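Local coordinates for uncharacterized protein (Bacteroides caccae, PDB 4L7A) that is probably a zinc-dependent metallopeptidase of the Peptidase_MA clan, although its substrate and biological role are not known, at residues L74-E79 / D249-V254; T129-M134 / R258-S263. All blocks are in the same frame, centred on the assembly; numbering follows the deposited sequence.

Helix 248-260 serves both contacts: its earlier turns pack on helix 59-81 in contact 1, and its C-terminal end meets the start of helix 131-153 in contact 2. The contact centres lie about 15 Å apart, and Arg258 bridges them. Its NH2 is 2.9 Å from Glu79 OE1 and its NH1 3.3 Å from Glu75 OE1, both salt bridges, while its CD packs 3.8 Å from Ala76 CB. Helix 131-153 carries the HExxH sequence expected to bind zinc in this peptidase clan. Contact 2 touches its N-terminal end, whereas contact 1 reaches farther along it through Tyr77, hydrogen-bonded to His143 just before that sequence.

Contact 1. Residues L74-E79 / D249-V254; sequences LEAYDE and DLLRKV
Leu251 reaches from helix 248-260 to helix 59-81; the local axes of the two pass 9.5 Å apart at 144°, running obliquely antiparallel. Its CB leaves the backbone with CG anti to the backbone N (chi1 180°), and CG carries the fork across to residues 76 and 77. There the branches divide: CD1 lies 3.6 Å from Ala76 O and 3.8 Å from Tyr77 CD1, and CD2 lies 4.0 Å from Tyr77 CE1, the next ring atom. The two side chains cross obliquely. Tyr77 points its CB away from helix 248-260, yet its ring swings back to meet the leucine, and its OH is hydrogen-bonded to His143 ND1. One turn on, Val254 faces Ala76, whose CB stands 4.1 Å from Val254 CG1; the CA atoms of Ala76 and Val254 are 6.2 Å apart, a close approach consistent with the small side chain of the alanine. Glu79, extended beyond CG, meets Val254 tip to tip, with OE2 3.3 Å from Val254 CG2 and OE1 3.5 Å from Val254 CG1. The valine methyls thus lie against the carboxylate, whose OE1 is held by salt bridges to Arg257 and Arg258, a grip that would favour its charged form. Away from this interface, Arg252 grips Asp249 OD1 side-on through NE and NH2. Val80 extends the apolar seam, touching both Leu251 and Val254. The arrangement is a buried helix-helix interface, linked by Tyr77 to the helix bearing the HExxH sequence characteristic of zincin-type metallopeptidases.

Contact 2. Residues T129-M134 / R258-S263; sequences TNVDRM and RTNEIS
Val131, Thr129 and Ile262 bury the most surface where the loop before helix 131-153 and its first turn meet the end of helix 248-260 and the 3-10 turn that follows it. Val131 splits its methyls over Thr259, crossing it at about a right angle: CG1, anti to the backbone N (chi1 175°), is 3.9 Å from Thr259 OG1, and CG2 is 3.6 Å from Thr259 O. Asn260 OD1 flanks Val131 CG2 at 3.9 Å. An alanine here in place of the valine would lose both methyls and would probably loosen the packing against Thr259 and Asn260. Thr129 CG2 touches both Ile262 CG2, at 4.0 Å, and Ser263 CB, while its OG1 turns to Asp127. A water joins the two backbones, donating to Thr129 O (2.7 Å) and to Thr259 O (3.0 Å). Asn130 N-caps helix 131-153, its OD1 accepting from Arg133 N at 3.0 Å with the donor well above the carbonyl plane. Helix 59-81 lies against both partners, with Leu65 touching Met134, a selenomethionine, and Ile68 and Cys72 touching Ile262 and Thr259, so the contact joins two chain segments at helix ends that share a third helix.

Contact 1. Residues L74-E79 / D249-V254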
loop_
_atom_site.group_PDB
_atom_site.type_symbol
_atom_site.label_atom_id
_atom_site.label_comp_id
_atom_site.label_asym_id
_atom_site.label_seq_id
_atom_site.Cartn_x
_atom_site.Cartn_y
_atom_site.Cartn_z
ATOM N N LEU A 74 7.598 -5.493 -1.086
ATOM C CA LEU A 74 8.230 -6.515 -0.262
ATOM C C LEU A 74 9.750 -6.406 -0.287
ATOM O O LEU A 74 10.352 -6.342 0.749
ATOM C CB LEU A 74 7.817 -7.899 -0.693
ATOM C CG LEU A 74 6.410 -8.335 -0.331
ATOM C CD1 LEU A 74 6.038 -9.569 -1.126
ATOM C CD2 LEU A 74 6.286 -8.642 1.129
ATOM N N GLU A 75 10.333 -6.246 -1.466
ATOM C CA GLU A 75 11.760 -6.054 -1.582
ATOM C C GLU A 75 12.270 -4.710 -1.088
ATOM O O GLU A 75 13.448 -4.610 -0.720
ATOM C CB GLU A 75 12.260 -6.320 -2.998
ATOM C CG GLU A 75 12.320 -7.815 -3.330
ATOM C CD GLU A 75 12.849 -8.039 -4.748
ATOM O OE1 GLU A 75 13.781 -7.342 -5.197
ATOM O OE2 GLU A 75 12.300 -8.868 -5.441
ATOM N N ALA A 76 11.400 -3.700 -1.047
ATOM C CA ALA A 76 11.807 -2.388 -0.570
ATOM C C ALA A 76 11.959 -2.391 0.937
ATOM O O ALA A 76 12.926 -1.896 1.532
ATOM C CB ALA A 76 10.788 -1.320 -1.027
ATOM N N TYR A 77 10.958 -2.942 1.560
ATOM C CA TYR A 77 10.963 -3.160 2.986
ATOM C C TYR A 77 12.146 -4.052 3.376
ATOM O O TYR A 77 12.826 -3.742 4.354
ATOM C CB TYR A 77 9.642 -3.769 3.433
ATOM C CG TYR A 77 8.458 -2.806 3.580
ATOM C CD1 TYR A 77 8.363 -1.623 2.851
ATOM C CD2 TYR A 77 7.393 -3.119 4.458
ATOM C CE1 TYR A 77 7.242 -0.739 3.010
ATOM C CE2 TYR A 77 6.298 -2.305 4.595
ATOM C CZ TYR A 77 6.224 -1.104 3.881
ATOM O OH TYR A 77 5.150 -0.318 4.082
ATOM N N ASP A 78 12.418 -5.106 2.602
ATOM C CA ASP A 78 13.552 -5.966 2.901
ATOM C C ASP A 78 14.838 -5.168 2.813
ATOM O O ASP A 78 15.645 -5.236 3.708
ATOM C CB ASP A 78 13.707 -7.136 1.918
ATOM C CG ASP A 78 12.680 -8.228 2.103
ATOM O OD1 ASP A 78 12.029 -8.302 3.168
ATOM O OD2 ASP A 78 12.559 -9.053 1.157
ATOM N N GLU A 79 15.014 -4.404 1.735
ATOM C CA GLU A 79 16.239 -3.632 1.537
ATOM C C GLU A 79 16.538 -2.671 2.696
ATOM O O GLU A 79 17.670 -2.516 3.112
ATOM C CB GLU A 79 16.138 -2.824 0.240
ATOM C CG GLU A 79 17.443 -2.229 -0.235
ATOM C CD GLU A 79 17.274 -1.440 -1.544
ATOM O OE1 GLU A 79 16.612 -1.890 -2.506
ATOM O OE2 GLU A 79 17.788 -0.333 -1.591
ATOM N N ASP A 249 13.126 8.020 5.457
ATOM C CA ASP A 249 13.514 8.792 4.253
ATOM C C ASP A 249 14.192 7.884 3.238
ATOM O O ASP A 249 13.875 7.926 2.041
ATOM C CB ASP A 249 14.394 10.033 4.577
ATOM C CG ASP A 249 14.518 10.996 3.380
ATOM O OD1 ASP A 249 13.496 11.347 2.683
ATOM O OD2 ASP A 249 15.652 11.415 3.087
ATOM N N LEU A 250 15.084 7.029 3.716
ATOM C CA LEU A 250 15.718 6.064 2.847
ATOM C C LEU A 250 14.681 5.134 2.205
ATOM O O LEU A 250 14.777 4.831 1.022
ATOM C CB LEU A 250 16.736 5.259 3.645
ATOM C CG LEU A 250 17.471 4.202 2.841
ATOM C CD1 LEU A 250 18.182 4.854 1.655
ATOM C CD2 LEU A 250 18.467 3.385 3.779
ATOM N N LEU A 251 13.733 4.653 3.010
ATOM C CA LEU A 251 12.684 3.764 2.518
ATOM C C LEU A 251 11.848 4.470 1.452
ATOM O O LEU A 251 11.547 3.885 0.415
ATOM C CB LEU A 251 11.793 3.206 3.646
ATOM C CG LEU A 251 10.641 2.252 3.257
ATOM C CD1 LEU A 251 11.122 1.036 2.541
ATOM C CD2 LEU A 251 9.927 1.789 4.479
ATOM N N ARG A 252 11.502 5.723 1.686
ATOM C CA ARG A 252 10.811 6.517 0.638
ATOM C C ARG A 252 11.578 6.531 -0.704
ATOM O O ARG A 252 10.980 6.346 -1.768
ATOM C CB ARG A 252 10.550 7.956 1.119
ATOM C CG ARG A 252 9.917 8.864 0.041
ATOM C CD ARG A 252 9.868 10.333 0.521
ATOM N NE ARG A 252 11.216 10.837 0.702
ATOM C CZ ARG A 252 11.958 11.363 -0.287
ATOM N NH1 ARG A 252 11.476 11.478 -1.507
ATOM N NH2 ARG A 252 13.207 11.774 -0.064
ATOM N N LYS A 253 12.895 6.729 -0.632
ATOM C CA LYS A 253 13.727 6.819 -1.820
ATOM C C LYS A 253 13.865 5.491 -2.497
ATOM O O LYS A 253 13.838 5.425 -3.716
ATOM C CB LYS A 253 15.104 7.373 -1.485
ATOM C CG LYS A 253 15.093 8.882 -1.289
ATOM C CD LYS A 253 16.027 9.348 -0.153
ATOM C CE LYS A 253 17.487 9.199 -0.497
ATOM N NZ LYS A 253 17.971 10.416 -1.151
ATOM N N VAL A 254 14.008 4.439 -1.704
ATOM C CA VAL A 254 14.117 3.095 -2.248
ATOM C C VAL A 254 12.814 2.680 -2.972
ATOM O O VAL A 254 12.865 2.156 -4.073
ATOM C CB VAL A 254 14.551 2.105 -1.166
ATOM C CG1 VAL A 254 14.326 0.662 -1.608
ATOM C CG2 VAL A 254 16.037 2.365 -0.823
#

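Contact 2. Residues T129-M134 / R258-S263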
loop_
_atom_site.group_PDB
_atom_site.type_symbol
_atom_site.label_atom_id
_atom_site.label_comp_id
_atom_site.label_asym_id
_atom_site.label_seq_id
_atom_site.Cartn_x
_atom_site.Cartn_y
_atom_site.Cartn_z
ATOM N N THR A 129 3.233 0.702 -15.585
ATOM C CA THR A 129 4.368 1.552 -15.403
ATOM C C THR A 129 3.959 2.965 -14.933
ATOM O O THR A 129 4.838 3.749 -14.679
ATOM C CB THR A 129 5.210 1.666 -16.694
ATOM O OG1 THR A 129 4.390 2.213 -17.737
ATOM C CG2 THR A 129 5.755 0.293 -17.099
ATOM N N ASN A 130 2.667 3.300 -14.870
ATOM C CA ASN A 130 2.269 4.628 -14.391
ATOM C C ASN A 130 2.258 4.655 -12.875
ATOM O O ASN A 130 1.360 4.113 -12.232
ATOM C CB ASN A 130 0.913 5.022 -14.917
ATOM C CG ASN A 130 0.562 6.443 -14.560
ATOM O OD1 ASN A 130 0.734 6.893 -13.426
ATOM N ND2 ASN A 130 0.015 7.149 -15.519
ATOM N N VAL A 131 3.325 5.218 -12.325
ATOM C CA VAL A 131 3.606 5.238 -10.910
ATOM C C VAL A 131 2.475 5.914 -10.134
ATOM O O VAL A 131 1.992 5.329 -9.155
ATOM C CB VAL A 131 4.943 5.927 -10.620
ATOM C CG1 VAL A 131 5.159 6.057 -9.116
ATOM C CG2 VAL A 131 6.077 5.116 -11.243
ATOM N N ASP A 132 1.996 7.079 -10.582
ATOM C CA ASP A 132 0.839 7.713 -9.883
ATOM C C ASP A 132 -0.390 6.831 -9.824
ATOM O O ASP A 132 -1.112 6.834 -8.809
ATOM C CB ASP A 132 0.443 9.049 -10.506
ATOM C CG ASP A 132 1.482 10.134 -10.294
ATOM O OD1 ASP A 132 2.385 9.980 -9.432
ATOM O OD2 ASP A 132 1.366 11.156 -11.014
ATOM N N ARG A 133 -0.637 6.059 -10.883
ATOM C CA ARG A 133 -1.860 5.244 -10.896
ATOM C C ARG A 133 -1.745 4.000 -10.017
ATOM O O ARG A 133 -2.710 3.647 -9.314
ATOM C CB ARG A 133 -2.216 4.823 -12.325
ATOM C CG ARG A 133 -2.490 5.948 -13.321
ATOM C CD ARG A 133 -3.848 6.563 -13.157
ATOM N NE ARG A 133 -3.839 7.347 -11.952
ATOM C CZ ARG A 133 -3.526 8.641 -11.874
ATOM N NH1 ARG A 133 -3.249 9.359 -12.947
ATOM N NH2 ARG A 133 -3.523 9.226 -10.684
HETATM N N MSE A 134 -0.577 3.342 -10.037
HETATM C CA MSE A 134 -0.304 2.181 -9.161
HETATM C C MSE A 134 -0.367 2.571 -7.685
HETATM O O MSE A 134 -0.866 1.838 -6.830
HETATM C CB MSE A 134 1.051 1.526 -9.456
HETATM C CG MSE A 134 1.131 1.037 -10.868
HETATM SE SE MSE A 134 -0.145 -0.413 -11.235
HETATM C CE MSE A 134 0.857 -1.836 -10.369
ATOM N N ARG A 258 12.488 1.898 -6.950
ATOM C CA ARG A 258 11.909 0.631 -7.396
ATOM C C ARG A 258 10.685 0.768 -8.312
ATOM O O ARG A 258 10.589 0.067 -9.324
ATOM C CB ARG A 258 11.642 -0.270 -6.195
ATOM C CG ARG A 258 12.917 -0.923 -5.659
ATOM C CD ARG A 258 12.669 -1.477 -4.287
ATOM N NE ARG A 258 13.840 -2.228 -3.867
ATOM C CZ ARG A 258 14.130 -3.450 -4.280
ATOM N NH1 ARG A 258 13.311 -4.120 -5.086
ATOM N NH2 ARG A 258 15.249 -4.007 -3.864
ATOM N N THR A 259 9.790 1.683 -8.013
ATOM C CA THR A 259 8.605 1.878 -8.880
ATOM C C THR A 259 9.007 2.495 -10.235
ATOM O O THR A 259 8.331 2.270 -11.227
ATOM C CB THR A 259 7.512 2.744 -8.236
ATOM O OG1 THR A 259 8.069 3.943 -7.732
ATOM C CG2 THR A 259 6.875 2.046 -7.096
ATOM N N ASN A 260 10.126 3.202 -10.298
ATOM C CA ASN A 260 10.637 3.638 -11.615
ATOM C C ASN A 260 11.324 2.561 -12.424
ATOM O O ASN A 260 11.576 2.765 -13.584
ATOM C CB ASN A 260 11.627 4.788 -11.492
ATOM C CG ASN A 260 10.941 6.131 -11.363
ATOM O OD1 ASN A 260 9.759 6.321 -11.752
ATOM N ND2 ASN A 260 11.668 7.085 -10.788
ATOM N N GLU A 261 11.634 1.438 -11.789
ATOM C CA GLU A 261 12.285 0.285 -12.406
ATOM C C GLU A 261 11.289 -0.741 -12.941
ATOM O O GLU A 261 11.705 -1.769 -13.472
ATOM C CB GLU A 261 13.134 -0.447 -11.357
ATOM C CG GLU A 261 14.424 0.217 -11.089
ATOM C CD GLU A 261 15.124 -0.311 -9.853
ATOM O OE1 GLU A 261 14.684 -1.330 -9.245
ATOM O OE2 GLU A 261 16.096 0.338 -9.471
ATOM N N ILE A 262 9.993 -0.479 -12.855
ATOM C CA ILE A 262 9.021 -1.500 -13.243
ATOM C C ILE A 262 9.259 -2.044 -14.669
ATOM O O ILE A 262 9.256 -3.248 -14.867
ATOM C CB ILE A 262 7.571 -1.007 -13.016
ATOM C CG1 ILE A 262 7.279 -1.046 -11.530
ATOM C CG2 ILE A 262 6.563 -1.837 -13.801
ATOM C CD1 ILE A 262 5.968 -0.394 -11.127
ATOM N N SER A 263 9.489 -1.166 -15.641
ATOM C CA SER A 263 9.651 -1.649 -17.007
ATOM C C SER A 263 10.935 -2.418 -17.212
ATOM O O SER A 263 11.079 -3.004 -18.215
ATOM C CB SER A 263 9.640 -0.521 -18.021
ATOM O OG SER A 263 10.722 0.323 -17.771
HETATM O O HOH W 1 7.339 2.863 -13.972
#